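Local coordinates for protein hydrazine synthase subunit alpha (Candidatus Kuenenia stuttgartiensis, PDB 5C2V) that forms part of the hydrazine synthase complex and condenses hydroxylamine with ammonia to give hydrazine, using c-type heme, at residues 249-261 and 272-286. Residues are numbered along the deposited sequence; the frame is centred on the assembly and turned at random.
With ZN (zinc ion), chain B; HEC (heme c), chain C.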
loop_
_atom_site.group_PDB
_atom_site.type_symbol
_atom_site.label_atom_id
_atom_site.label_comp_id
_atom_site.label_asym_id
_atom_site.label_seq_id
_atom_site.Cartn_x
_atom_site.Cartn_y
_atom_site.Cartn_z
ATOM N N SER D 249 10.228 -6.322 -9.643
ATOM C CA SER D 249 9.106 -6.400 -8.712
ATOM C C SER D 249 8.811 -5.044 -8.075
ATOM O O SER D 249 8.037 -4.952 -7.123
ATOM C CB SER D 249 9.384 -7.446 -7.630
ATOM O OG SER D 249 10.516 -7.093 -6.856
ATOM N N ARG D 250 9.463 -4.008 -8.594
ATOM C CA ARG D 250 9.368 -2.649 -8.064
ATOM C C ARG D 250 7.941 -2.157 -7.842
ATOM O O ARG D 250 7.049 -2.412 -8.651
ATOM C CB ARG D 250 10.073 -1.677 -9.011
ATOM C CG ARG D 250 10.348 -0.317 -8.416
ATOM C CD ARG D 250 10.754 0.688 -9.479
ATOM N NE ARG D 250 9.690 1.652 -9.742
ATOM C CZ ARG D 250 9.432 2.703 -8.969
ATOM N NH1 ARG D 250 10.163 2.925 -7.886
ATOM N NH2 ARG D 250 8.445 3.533 -9.278
ATOM N N ALA D 251 7.749 -1.457 -6.725
ATOM C CA ALA D 251 6.482 -0.817 -6.381
ATOM C C ALA D 251 5.321 -1.802 -6.365
ATOM O O ALA D 251 4.403 -1.707 -7.181
ATOM C CB ALA D 251 6.189 0.327 -7.344
ATOM N N GLY D 252 5.366 -2.747 -5.431
ATOM C CA GLY D 252 4.322 -3.745 -5.303
ATOM C C GLY D 252 4.192 -4.624 -6.531
ATOM O O GLY D 252 3.153 -5.244 -6.754
ATOM N N GLY D 253 5.251 -4.673 -7.333
ATOM C CA GLY D 253 5.268 -5.493 -8.529
ATOM C C GLY D 253 4.599 -4.857 -9.733
ATOM O O GLY D 253 4.715 -5.366 -10.846
ATOM N N GLU D 254 3.870 -3.767 -9.512
ATOM C CA GLU D 254 3.173 -3.091 -10.604
ATOM C C GLU D 254 3.883 -1.854 -11.168
ATOM O O GLU D 254 3.430 -1.284 -12.161
ATOM C CB GLU D 254 1.767 -2.703 -10.143
ATOM C CG GLU D 254 0.875 -3.901 -9.863
ATOM C CD GLU D 254 -0.432 -3.517 -9.203
ATOM O OE1 GLU D 254 -0.440 -2.551 -8.411
ATOM O OE2 GLU D 254 -1.453 -4.181 -9.477
ATOM N N GLY D 255 4.989 -1.444 -10.552
ATOM C CA GLY D 255 5.716 -0.268 -11.007
ATOM C C GLY D 255 4.917 1.023 -10.898
ATOM O O GLY D 255 3.815 1.029 -10.351
ATOM N N ARG D 256 5.466 2.117 -11.422
ATOM C CA ARG D 256 4.764 3.406 -11.410
ATOM C C ARG D 256 5.090 4.258 -12.635
ATOM O O ARG D 256 6.152 4.113 -13.232
ATOM C CB ARG D 256 5.101 4.197 -10.141
ATOM C CG ARG D 256 4.282 3.818 -8.914
ATOM C CD ARG D 256 4.575 4.741 -7.740
ATOM N NE ARG D 256 5.735 4.308 -6.966
ATOM C CZ ARG D 256 5.664 3.576 -5.859
ATOM N NH1 ARG D 256 4.483 3.196 -5.386
ATOM N NH2 ARG D 256 6.773 3.227 -5.219
ATOM N N VAL D 257 4.174 5.149 -13.004
ATOM C CA VAL D 257 4.425 6.096 -14.088
ATOM C C VAL D 257 4.684 7.485 -13.515
ATOM O O VAL D 257 3.781 8.124 -12.975
ATOM C CB VAL D 257 3.250 6.159 -15.083
ATOM C CG1 VAL D 257 3.514 7.212 -16.149
ATOM C CG2 VAL D 257 3.025 4.799 -15.721
ATOM N N MET D 258 5.923 7.948 -13.640
ATOM C CA MET D 258 6.356 9.183 -12.998
ATOM C C MET D 258 6.527 10.339 -13.974
ATOM O O MET D 258 6.842 10.139 -15.146
ATOM C CB MET D 258 7.676 8.961 -12.256
ATOM C CG MET D 258 8.873 8.741 -13.172
ATOM S SD MET D 258 10.455 8.978 -12.339
ATOM C CE MET D 258 11.594 8.394 -13.591
ATOM N N ILE D 259 6.298 11.550 -13.484
ATOM C CA ILE D 259 6.649 12.749 -14.228
ATOM C C ILE D 259 8.090 13.121 -13.904
ATOM O O ILE D 259 8.459 13.238 -12.732
ATOM C CB ILE D 259 5.719 13.923 -13.894
ATOM C CG1 ILE D 259 4.269 13.546 -14.191
ATOM C CG2 ILE D 259 6.116 15.161 -14.681
ATOM C CD1 ILE D 259 3.290 14.646 -13.882
ATOM N N CYS D 260 8.906 13.293 -14.941
ATOM C CA CYS D 260 10.315 13.612 -14.750
ATOM C C CYS D 260 10.847 14.545 -15.835
ATOM O O CYS D 260 10.124 14.912 -16.765
ATOM C CB CYS D 260 11.145 12.327 -14.715
ATOM S SG CYS D 260 11.032 11.326 -16.215
ATOM N N VAL D 261 12.115 14.927 -15.712
ATOM C CA VAL D 261 12.762 15.778 -16.705
ATOM C C VAL D 261 14.122 15.222 -17.111
ATOM O O VAL D 261 14.734 14.447 -16.376
ATOM C CB VAL D 261 12.956 17.225 -16.198
ATOM C CG1 VAL D 261 11.623 17.858 -15.840
ATOM C CG2 VAL D 261 13.896 17.254 -15.009
ATOM N N ILE D 272 10.652 14.060 -11.021
ATOM C CA ILE D 272 9.955 15.247 -10.543
ATOM C C ILE D 272 8.879 14.845 -9.540
ATOM O O ILE D 272 8.939 15.239 -8.377
ATOM C CB ILE D 272 9.329 16.054 -11.697
ATOM C CG1 ILE D 272 10.426 16.638 -12.588
ATOM C CG2 ILE D 272 8.449 17.168 -11.155
ATOM C CD1 ILE D 272 11.344 17.610 -11.874
ATOM N N TYR D 273 7.890 14.074 -9.983
ATOM C CA TYR D 273 6.857 13.607 -9.059
ATOM C C TYR D 273 6.251 12.258 -9.448
ATOM O O TYR D 273 6.066 11.966 -10.629
ATOM C CB TYR D 273 5.745 14.654 -8.946
ATOM C CG TYR D 273 4.796 14.421 -7.792
ATOM C CD1 TYR D 273 5.169 14.729 -6.489
ATOM C CD2 TYR D 273 3.527 13.897 -8.003
ATOM C CE1 TYR D 273 4.306 14.520 -5.429
ATOM C CE2 TYR D 273 2.657 13.685 -6.948
ATOM C CZ TYR D 273 3.052 13.999 -5.664
ATOM O OH TYR D 273 2.190 13.789 -4.612
ATOM N N GLY D 274 5.941 11.444 -8.442
ATOM C CA GLY D 274 5.165 10.231 -8.649
ATOM C C GLY D 274 5.878 8.889 -8.601
ATOM O O GLY D 274 5.224 7.850 -8.690
ATOM N N ASN D 275 7.203 8.887 -8.482
ATOM C CA ASN D 275 7.945 7.625 -8.487
ATOM C C ASN D 275 8.328 7.068 -7.113
ATOM O O ASN D 275 8.835 5.950 -7.017
ATOM C CB ASN D 275 9.220 7.783 -9.319
ATOM C CG ASN D 275 9.838 6.452 -9.701
ATOM O OD1 ASN D 275 9.284 5.708 -10.509
ATOM N ND2 ASN D 275 10.989 6.143 -9.116
ATOM N N CYS D 276 8.068 7.820 -6.049
ATOM C CA CYS D 276 8.617 7.458 -4.743
ATOM C C CYS D 276 7.551 7.161 -3.690
ATOM O O CYS D 276 6.419 7.640 -3.781
ATOM C CB CYS D 276 9.547 8.568 -4.243
ATOM S SG CYS D 276 11.079 8.764 -5.206
ATOM N N ASP D 277 7.927 6.362 -2.693
ATOM C CA ASP D 277 7.030 6.000 -1.601
ATOM C C ASP D 277 6.556 7.228 -0.834
ATOM O O ASP D 277 7.346 8.118 -0.520
ATOM C CB ASP D 277 7.715 5.022 -0.641
ATOM C CG ASP D 277 8.085 3.712 -1.307
ATOM O OD1 ASP D 277 7.215 2.819 -1.390
ATOM O OD2 ASP D 277 9.247 3.572 -1.744
ATOM N N GLY D 278 5.262 7.269 -0.534
ATOM C CA GLY D 278 4.682 8.372 0.209
ATOM C C GLY D 278 3.985 9.379 -0.684
ATOM O O GLY D 278 3.151 10.156 -0.222
ATOM N N GLU D 279 4.330 9.367 -1.967
ATOM C CA GLU D 279 3.746 10.296 -2.928
ATOM C C GLU D 279 2.365 9.842 -3.399
ATOM O O GLU D 279 2.049 8.653 -3.389
ATOM C CB GLU D 279 4.689 10.484 -4.116
ATOM C CG GLU D 279 5.993 11.170 -3.732
ATOM C CD GLU D 279 7.012 11.181 -4.853
ATOM O OE1 GLU D 279 6.725 10.613 -5.926
ATOM O OE2 GLU D 279 8.102 11.760 -4.657
ATOM N N ILE D 280 1.550 10.807 -3.810
ATOM C CA ILE D 280 0.143 10.575 -4.122
ATOM C C ILE D 280 -0.072 10.027 -5.539
ATOM O O ILE D 280 0.681 10.344 -6.461
ATOM C CB ILE D 280 -0.667 11.884 -3.937
ATOM C CG1 ILE D 280 -0.421 12.455 -2.538
ATOM C CG2 ILE D 280 -2.159 11.661 -4.154
ATOM C CD1 ILE D 280 -1.201 13.715 -2.239
ATOM N N GLY D 281 -1.106 9.204 -5.695
ATOM C CA GLY D 281 -1.516 8.688 -6.988
ATOM C C GLY D 281 -1.261 7.214 -7.247
ATOM O O GLY D 281 -1.905 6.628 -8.114
ATOM N N GLY D 282 -0.351 6.605 -6.493
ATOM C CA GLY D 282 -0.146 5.169 -6.583
ATOM C C GLY D 282 0.179 4.657 -7.977
ATOM O O GLY D 282 1.161 5.072 -8.593
ATOM N N THR D 283 -0.654 3.743 -8.465
ATOM C CA THR D 283 -0.458 3.126 -9.774
ATOM C C THR D 283 -1.139 3.895 -10.905
ATOM O O THR D 283 -1.146 3.439 -12.049
ATOM C CB THR D 283 -0.983 1.675 -9.795
ATOM O OG1 THR D 283 -2.359 1.657 -9.394
ATOM C CG2 THR D 283 -0.172 0.799 -8.856
ATOM N N SER D 284 -1.727 5.045 -10.583
ATOM C CA SER D 284 -2.380 5.877 -11.593
ATOM C C SER D 284 -1.407 6.277 -12.693
ATOM O O SER D 284 -0.227 6.513 -12.434
ATOM C CB SER D 284 -2.983 7.134 -10.962
ATOM O OG SER D 284 -3.964 6.808 -9.994
ATOM N N GLY D 285 -1.900 6.342 -13.925
ATOM C CA GLY D 285 -1.075 6.790 -15.031
ATOM C C GLY D 285 -0.937 8.299 -15.008
ATOM O O GLY D 285 -1.886 9.005 -14.687
ATOM N N ARG D 286 0.249 8.802 -15.326
ATOM C CA ARG D 286 0.444 10.244 -15.419
ATOM C C ARG D 286 0.936 10.604 -16.813
ATOM O O ARG D 286 2.058 10.264 -17.186
ATOM C CB ARG D 286 1.432 10.725 -14.353
ATOM C CG ARG D 286 1.154 10.165 -12.963
ATOM C CD ARG D 286 2.170 10.656 -11.944
ATOM N NE ARG D 286 2.256 9.758 -10.794
ATOM C CZ ARG D 286 1.580 9.922 -9.662
ATOM N NH1 ARG D 286 0.762 10.955 -9.518
ATOM N NH2 ARG D 286 1.725 9.052 -8.672
HETATM ZN ZN ZN B . 12.615 7.091 -5.453
HETATM FE FE HEC C . 19.364 5.797 -7.415
HETATM C CHA HEC C . 15.949 5.397 -7.739
HETATM C CHB HEC C . 19.362 7.876 -10.140
HETATM C CHC HEC C . 22.815 5.893 -7.359
HETATM C CHD HEC C . 19.410 3.545 -4.829
HETATM N NA HEC C . 17.926 6.506 -8.694
HETATM C C1A HEC C . 16.578 6.209 -8.655
HETATM C C2A HEC C . 15.932 6.904 -9.747
HETATM C C3A HEC C . 16.868 7.586 -10.413
HETATM C C4A HEC C . 18.144 7.351 -9.765
HETATM C CMA HEC C . 16.639 8.473 -11.656
HETATM C CAA HEC C . 14.424 6.847 -10.074
HETATM C CBA HEC C . 13.721 8.080 -9.515
HETATM C CGA HEC C . 13.718 8.060 -8.008
HETATM O O1A HEC C . 14.087 9.092 -7.392
HETATM O O2A HEC C . 13.351 7.013 -7.418
HETATM N NB HEC C . 20.843 6.614 -8.632
HETATM C C1B HEC C . 20.569 7.642 -9.518
HETATM C C2B HEC C . 21.774 8.432 -9.667
HETATM C C3B HEC C . 22.729 7.888 -8.910
HETATM C C4B HEC C . 22.165 6.733 -8.238
HETATM C CMB HEC C . 21.932 9.681 -10.560
HETATM C CAB HEC C . 24.174 8.423 -8.777
HETATM C CBB HEC C . 25.168 7.405 -9.380
HETATM N NC HEC C . 20.843 4.927 -6.264
HETATM C C1C HEC C . 22.204 5.024 -6.482
HETATM C C2C HEC C . 22.871 4.134 -5.552
HETATM C C3C HEC C . 21.931 3.412 -4.937
HETATM C C4C HEC C . 20.636 3.943 -5.318
HETATM C CMC HEC C . 24.384 3.825 -5.543
HETATM C CAC HEC C . 22.194 2.298 -3.900
HETATM C CBC HEC C . 21.721 0.943 -4.471
HETATM N ND HEC C . 17.908 4.643 -6.444
HETATM C C1D HEC C . 18.173 3.797 -5.372
HETATM C C2D HEC C . 16.936 3.212 -4.910
HETATM C C3D HEC C . 15.851 3.799 -5.820
HETATM C C4D HEC C . 16.549 4.667 -6.740
HETATM C CMD HEC C . 16.757 2.219 -3.741
HETATM C CAD HEC C . 14.334 3.520 -5.785
HETATM C CBD HEC C . 14.096 2.063 -6.159
HETATM C CGD HEC C . 12.625 1.760 -6.099
HETATM O O1D HEC C . 12.269 0.559 -6.185
HETATM O O2D HEC C . 11.815 2.714 -5.956
HETATM O O HOH W 1 2.019 5.446 -11.571
HETATM O O HOH W 2 11.651 5.267 -5.051
#
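I259 pairs with Y273 through two backbone bonds, I259 N to Y273 O and Y273 N to I259 O, each 2.9 Å. I259 O also accepts from I272 N, which lies in the carbonyl plane on a lone pair; two residues opposite one define a classic beta bulge. Nearer the start of the strand, V257 O receives R286 NE at the guanidinium edge, a weak bond (N-H...O 124°), while R286 NH2 donates to I280 O at 2.8 Å and ties the strand at R286 back to the loop between Y273 and G285. A water accepts from V257 N at 2.6 Å and lies within bonding distance of G282 O and S284 O. E279 OE1 is met from opposite faces of its carboxylate by G274 N and C276 N, bracing the loop that carries the metal ligand; E279 OE2 pairs with R565. On the heme side, R250 sends two weak bonds to N275 O. The N275 side chain lays its CB against M258 SD, and with CG anti to the backbone N (chi1 -164°) its amide ND2 reaches heme O2A at 3.0 Å. That same propionate oxygen binds zinc with C276 SG (2.3 Å), a water and H560. Hairpin 256-262/270-273, the last two strands of a four-stranded antiparallel sheet consistent with a propeller blade, thus leads into the zinc-heme propionate site.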